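Local coordinates for membrane lipoprotein family protein (Aeropyrum pernix, PDB 4PEV), which binds adenosine, probably as the lipid-anchored solute-binding component of an ABC transporter of the BMP family, at residues I373-D376 with G377-L380; V365-Q368 with R369-I373. One frame throughout, in Å; residues are numbered along the deposited sequence.

Contact 1 of 2, residues I373-D376 with G377-L380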
ATOM      1  N   ILE C 373      16.901  13.653  -0.801  1.00 32.15           N
ATOM      2  CA  ILE C 373      15.784  14.052  -1.645  1.00 32.50           C
ATOM      3  C   ILE C 373      15.960  15.534  -1.976  1.00 32.46           C
ATOM      4  O   ILE C 373      15.791  16.382  -1.123  1.00 31.87           O
ATOM      5  CB  ILE C 373      14.411  13.770  -0.976  1.00 32.62           C
ATOM      6  CG1 ILE C 373      14.366  12.341  -0.388  1.00 31.94           C
ATOM      7  CG2 ILE C 373      13.272  13.969  -1.978  1.00 32.95           C
ATOM      8  CD1 ILE C 373      12.990  11.854   0.060  1.00 30.40           C
ATOM      9  N   SER C 374      16.313  15.829  -3.221  1.00 34.15           N
ATOM     10  CA  SER C 374      16.506  17.211  -3.677  1.00 35.67           C
ATOM     11  C   SER C 374      15.199  18.009  -3.646  1.00 38.43           C
ATOM     12  O   SER C 374      14.100  17.431  -3.576  1.00 39.77           O
ATOM     13  CB  SER C 374      17.074  17.227  -5.106  1.00 35.03           C
ATOM     14  OG  SER C 374      16.086  16.862  -6.071  1.00 33.82           O
ATOM     15  N   ASN C 375      15.324  19.336  -3.710  1.00 39.95           N
ATOM     16  CA  ASN C 375      14.159  20.233  -3.753  1.00 39.18           C
ATOM     17  C   ASN C 375      13.370  20.104  -5.051  1.00 39.16           C
ATOM     18  O   ASN C 375      12.182  20.397  -5.080  1.00 37.05           O
ATOM     19  CB  ASN C 375      14.596  21.682  -3.548  1.00 38.62           C
ATOM     20  CG  ASN C 375      15.036  21.957  -2.123  1.00 39.93           C
ATOM     21  OD1 ASN C 375      14.600  21.298  -1.181  1.00 41.47           O
ATOM     22  ND2 ASN C 375      15.898  22.944  -1.958  1.00 40.63           N
ATOM     23  N   ASP C 376      14.052  19.683  -6.119  1.00 40.93           N
ATOM     24  CA  ASP C 376      13.413  19.377  -7.392  1.00 42.01           C
ATOM     25  C   ASP C 376      12.483  18.193  -7.247  1.00 41.48           C
ATOM     26  O   ASP C 376      11.405  18.187  -7.832  1.00 40.36           O
ATOM     27  CB  ASP C 376      14.456  19.056  -8.466  1.00 45.56           C
ATOM     28  CG  ASP C 376      15.252  20.276  -8.903  1.00 49.31           C
ATOM     29  OD1 ASP C 376      14.662  21.369  -9.065  1.00 50.25           O
ATOM     30  OD2 ASP C 376      16.482  20.135  -9.090  1.00 53.24           O
ATOM     31  N   GLY C 377      12.919  17.187  -6.484  1.00 41.78           N
ATOM     32  CA  GLY C 377      12.075  16.056  -6.108  1.00 40.76           C
ATOM     33  C   GLY C 377      10.755  16.510  -5.504  1.00 41.35           C
ATOM     34  O   GLY C 377       9.680  16.074  -5.951  1.00 41.59           O
ATOM     35  N   TRP C 378      10.844  17.411  -4.520  1.00 39.62           N
ATOM     36  CA  TRP C 378       9.673  17.959  -3.812  1.00 39.51           C
ATOM     37  C   TRP C 378       8.812  18.891  -4.643  1.00 39.34           C
ATOM     38  O   TRP C 378       7.592  18.940  -4.474  1.00 40.62           O
ATOM     39  CB  TRP C 378      10.122  18.712  -2.560  1.00 40.31           C
ATOM     40  CG  TRP C 378      10.656  17.811  -1.496  1.00 41.92           C
ATOM     41  CD1 TRP C 378      11.893  17.857  -0.912  1.00 41.26           C
ATOM     42  CD2 TRP C 378       9.970  16.705  -0.904  1.00 44.15           C
ATOM     43  NE1 TRP C 378      12.013  16.853   0.020  1.00 42.20           N
ATOM     44  CE2 TRP C 378      10.847  16.131   0.044  1.00 44.59           C
ATOM     45  CE3 TRP C 378       8.691  16.140  -1.082  1.00 44.58           C
ATOM     46  CZ2 TRP C 378      10.487  15.015   0.816  1.00 46.86           C
ATOM     47  CZ3 TRP C 378       8.333  15.037  -0.319  1.00 44.96           C
ATOM     48  CH2 TRP C 378       9.230  14.483   0.617  1.00 46.68           C
ATOM     49  N   ARG C 379       9.474  19.649  -5.510  1.00 40.35           N
ATOM     50  CA  ARG C 379       8.838  20.585  -6.422  1.00 41.56           C
ATOM     51  C   ARG C 379       7.980  19.762  -7.378  1.00 39.19           C
ATOM     52  O   ARG C 379       6.796  20.037  -7.551  1.00 38.88           O
ATOM     53  CB  ARG C 379       9.938  21.373  -7.167  1.00 45.62           C
ATOM     54  CG  ARG C 379       9.564  22.705  -7.807  1.00 48.19           C
ATOM     55  CD  ARG C 379      10.603  23.135  -8.855  1.00 50.02           C
ATOM     56  NE  ARG C 379      10.384  22.471 -10.161  1.00 51.72           N
ATOM     57  CZ  ARG C 379      11.284  21.764 -10.865  1.00 51.96           C
ATOM     58  NH1 ARG C 379      12.539  21.600 -10.449  1.00 50.66           N
ATOM     59  NH2 ARG C 379      10.928  21.221 -12.030  1.00 51.97           N
ATOM     60  N   LEU C 380       8.574  18.722  -7.958  1.00 38.61           N
ATOM     61  CA  LEU C 380       7.851  17.790  -8.838  1.00 39.56           C
ATOM     62  C   LEU C 380       6.750  16.979  -8.143  1.00 40.45           C
ATOM     63  O   LEU C 380       5.698  16.752  -8.741  1.00 41.29           O
ATOM     64  CB  LEU C 380       8.821  16.829  -9.518  1.00 39.60           C
ATOM     65  CG  LEU C 380       9.749  17.500 -10.527  1.00 41.45           C
ATOM     66  CD1 LEU C 380      10.896  16.573 -10.908  1.00 41.82           C
ATOM     67  CD2 LEU C 380       8.974  17.955 -11.761  1.00 42.43           C
TER
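One face of the Trp-378 indole carries the CG2 methyl of Ile-373, a CH-pi contact 4.0 Å from the centroid of the five-membered ring and shifted toward the rim; Asn-375 CA stands at the edge, near the ring plane. The Arg-379 guanidinium is met at its edge, in its own plane, by one carboxylate oxygen of Asp-376. Both groups belong to the first turn of helix 375-389, whose N-cap is Ser-374. Its OG, turned back between the backbone N and carbonyl carbon (chi1 73°), accepts from Gly-377 N over 3.2 Å, and a second hydrogen bond ties the same hydroxyl to Asp-172 of helix 159-181. The cap thus fixes the helix start to a neighbouring helix. Behind it the main-chain ladder begins weakly, with Trp-378 N at 3.4 Å from Ser-374 O. The next bond, from Arg-379 N to Asn-375 O, is shorter at 2.8 Å. Gly-377, which has no side chain, lies beside Ile-373 and Ser-374. Ile-373 also packs on Ile-169 and Ile-173, and Trp-378 on Ile-295 of strand 293-299; Leu-380 turns to Ile-168 and Tyr-211, so this turn lies against helices 159-181 and 196-214. On the more exposed side Asp-376 and Arg-379 run side by side. The arginine chain leaves with CG anti to N (chi1 -160°) and bends about CG-CD, carrying NH1 to the salt bridge with Asp-376 OD1, where the carboxylate and guanidinium planes stand 77° apart.

Contact 2 of 2, residues V365-Q368 with R369-I373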
ATOM      1  N   VAL C 365      14.889  10.143  10.092  1.00 34.99           N
ATOM      2  CA  VAL C 365      14.315  10.123   8.753  1.00 36.68           C
ATOM      3  C   VAL C 365      14.463  11.503   8.120  1.00 39.83           C
ATOM      4  O   VAL C 365      14.848  11.621   6.956  1.00 41.55           O
ATOM      5  CB  VAL C 365      12.828   9.713   8.740  1.00 36.28           C
ATOM      6  CG1 VAL C 365      12.278   9.760   7.321  1.00 35.70           C
ATOM      7  CG2 VAL C 365      12.630   8.326   9.336  1.00 35.47           C
HETATM    8  N   MSE C 366      14.172  12.546   8.893  1.00 42.92           N
HETATM    9  CA  MSE C 366      14.218  13.922   8.392  1.00 43.61           C
HETATM   10  C   MSE C 366      15.622  14.286   8.035  1.00 42.66           C
HETATM   11  O   MSE C 366      15.855  15.094   7.131  1.00 47.01           O
HETATM   12  CB  MSE C 366      13.736  14.914   9.445  1.00 47.05           C
HETATM   13  CG  MSE C 366      12.270  14.736   9.836  1.00 51.94           C
HETATM   14 SE   MSE C 366      11.074  14.758   8.261  1.00 61.62          SE
HETATM   15  CE  MSE C 366       9.629  13.558   8.856  1.00 58.31           C
ATOM     16  N   SER C 367      16.572  13.695   8.745  1.00 38.57           N
ATOM     17  CA  SER C 367      17.975  13.888   8.453  1.00 36.93           C
ATOM     18  C   SER C 367      18.283  13.367   7.064  1.00 34.86           C
ATOM     19  O   SER C 367      18.932  14.053   6.291  1.00 35.65           O
ATOM     20  CB  SER C 367      18.824  13.158   9.492  1.00 38.14           C
ATOM     21  OG  SER C 367      20.188  13.433   9.326  1.00 39.08           O
ATOM     22  N   GLN C 368      17.778  12.179   6.742  1.00 33.53           N
ATOM     23  CA  GLN C 368      18.064  11.499   5.455  1.00 33.74           C
ATOM     24  C   GLN C 368      17.308  12.078   4.249  1.00 34.13           C
ATOM     25  O   GLN C 368      17.784  12.016   3.117  1.00 33.18           O
ATOM     26  CB  GLN C 368      17.744  10.007   5.566  1.00 33.09           C
ATOM     27  CG  GLN C 368      18.539   9.274   6.641  1.00 32.84           C
ATOM     28  CD  GLN C 368      19.903   8.825   6.157  1.00 32.57           C
ATOM     29  OE1 GLN C 368      20.823   9.620   5.999  1.00 33.03           O
ATOM     30  NE2 GLN C 368      20.033   7.543   5.908  1.00 33.68           N
ATOM     31  N   ARG C 369      16.121  12.616   4.498  1.00 35.41           N
ATOM     32  CA  ARG C 369      15.363  13.324   3.481  1.00 36.97           C
ATOM     33  C   ARG C 369      16.014  14.658   3.103  1.00 41.28           C
ATOM     34  O   ARG C 369      15.910  15.085   1.956  1.00 40.78           O
ATOM     35  CB  ARG C 369      13.955  13.582   3.988  1.00 36.72           C
ATOM     36  CG  ARG C 369      13.144  12.315   4.198  1.00 37.36           C
ATOM     37  CD  ARG C 369      11.692  12.649   4.493  1.00 36.55           C
ATOM     38  NE  ARG C 369      10.903  11.471   4.818  1.00 36.17           N
ATOM     39  CZ  ARG C 369       9.605  11.497   5.106  1.00 36.87           C
ATOM     40  NH1 ARG C 369       8.940  12.651   5.099  1.00 36.88           N
ATOM     41  NH2 ARG C 369       8.967  10.366   5.412  1.00 36.21           N
ATOM     42  N   GLU C 370      16.641  15.333   4.074  1.00 45.50           N
ATOM     43  CA  GLU C 370      17.491  16.500   3.781  1.00 47.49           C
ATOM     44  C   GLU C 370      18.678  16.093   2.903  1.00 41.60           C
ATOM     45  O   GLU C 370      19.034  16.816   1.995  1.00 38.91           O
ATOM     46  CB  GLU C 370      18.014  17.160   5.067  1.00 55.76           C
ATOM     47  CG  GLU C 370      16.985  17.991   5.841  1.00 65.55           C
ATOM     48  CD  GLU C 370      17.327  18.163   7.334  1.00 74.56           C
ATOM     49  OE1 GLU C 370      18.376  17.643   7.786  1.00 80.75           O
ATOM     50  OE2 GLU C 370      16.535  18.804   8.073  1.00 74.12           O
ATOM     51  N   LYS C 371      19.267  14.929   3.172  1.00 37.71           N
ATOM     52  CA  LYS C 371      20.467  14.481   2.473  1.00 36.55           C
ATOM     53  C   LYS C 371      20.239  13.895   1.095  1.00 36.36           C
ATOM     54  O   LYS C 371      21.113  14.015   0.235  1.00 36.31           O
ATOM     55  CB  LYS C 371      21.194  13.416   3.275  1.00 37.92           C
ATOM     56  CG  LYS C 371      22.042  13.934   4.419  1.00 40.94           C
ATOM     57  CD  LYS C 371      22.881  12.807   5.015  1.00 44.23           C
ATOM     58  CE  LYS C 371      24.110  13.307   5.766  1.00 46.46           C
ATOM     59  NZ  LYS C 371      23.782  13.703   7.164  1.00 47.86           N
ATOM     60  N   TRP C 372      19.106  13.218   0.884  1.00 36.01           N
ATOM     61  CA  TRP C 372      18.932  12.390  -0.322  1.00 32.74           C
ATOM     62  C   TRP C 372      17.702  12.664  -1.169  1.00 32.48           C
ATOM     63  O   TRP C 372      17.485  11.980  -2.166  1.00 32.18           O
ATOM     64  CB  TRP C 372      18.962  10.916   0.051  1.00 31.36           C
ATOM     65  CG  TRP C 372      20.270  10.490   0.577  1.00 30.84           C
ATOM     66  CD1 TRP C 372      20.586  10.282   1.871  1.00 30.73           C
ATOM     67  CD2 TRP C 372      21.454  10.218  -0.178  1.00 30.47           C
ATOM     68  NE1 TRP C 372      21.894   9.888   1.985  1.00 30.14           N
ATOM     69  CE2 TRP C 372      22.453   9.841   0.740  1.00 30.03           C
ATOM     70  CE3 TRP C 372      21.764  10.250  -1.539  1.00 31.87           C
ATOM     71  CZ2 TRP C 372      23.754   9.502   0.346  1.00 30.90           C
ATOM     72  CZ3 TRP C 372      23.060   9.922  -1.936  1.00 32.83           C
ATOM     73  CH2 TRP C 372      24.041   9.551  -0.991  1.00 32.30           C
ATOM     74  N   ILE C 373      16.901  13.653  -0.801  1.00 32.15           N
ATOM     75  CA  ILE C 373      15.784  14.052  -1.645  1.00 32.50           C
ATOM     76  C   ILE C 373      15.960  15.534  -1.976  1.00 32.46           C
ATOM     77  O   ILE C 373      15.791  16.382  -1.123  1.00 31.87           O
ATOM     78  CB  ILE C 373      14.411  13.770  -0.976  1.00 32.62           C
ATOM     79  CG1 ILE C 373      14.366  12.341  -0.388  1.00 31.94           C
ATOM     80  CG2 ILE C 373      13.272  13.969  -1.978  1.00 32.95           C
ATOM     81  CD1 ILE C 373      12.990  11.854   0.060  1.00 30.40           C
TER
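Val-365 and Arg-369 lie side by side on the buried flank, and the CG1 methyl of the valine reaches to 3.3 Å from Arg-369 NE. With CG beside the backbone N (chi1 -66°) and the chain extended from there to NE, the arginine runs past Val-365 and brings its guanidinium alongside Met-366, a selenomethionine. Met-366 CE covers one face, offset toward the rim and 3.9 Å from Arg-369 NH1. All three guanidinium nitrogens are engaged beyond this turn: NE with Ile-294 O, NH1 with Ser-334 O and NH2 in a salt bridge to Glu-286. Its rotation is therefore fixed by three polar partners although it is buried. Glu-286 would probably lose its ionic mate, and Ile-294 O and Ser-334 O a donor, if an alanine stood here, with a gap opened beside Val-365.

These residues form the last turns of helix 358-372, which fastens here to strand 293-299 of the mixed sheet and to helix 336-348. Its i to i+4 bonds become more bent toward the helix end, from Arg-369 N to Val-365 O at 2.9 Å to Trp-372 N to Gln-368 O, also 2.9 Å but bent to 132° at the hydrogen.

Gln-368 and Trp-372 form an intermediate, still packed edge. Gln-368 sends NE2 to Gln-291 O, its amide nearly perpendicular to the Trp-372 ring. That indole meets Phe-277 and rests on Ile-177, while Gln-368 O approaches its edge, 3.5 Å from Trp-372 CD1. The solvent side is looser: Glu-370 and Lys-371 are exposed, and Ser-367 OG stays 4.2 Å from Lys-371 NZ.

How the contacts relate
Contacts 1 and 2 are the two sides of one short link between two helices: contact 2 covers the final turns of helix 358-372, contact 1 the first turn of helix 375-389, and their centres lie about 12 Å apart. Ile-373, the first residue to leave the helical conformation, belongs to both; its side chain serves contact 1 and hardly touches 365-368. Strand 293-299 and helix 159-181 receive side chains from both contacts, so the two helices are laid on common ground. Each centre is about 22 Å from the centre of the chain, on the same side of it, and both contacts lie away from the adenosine pocket.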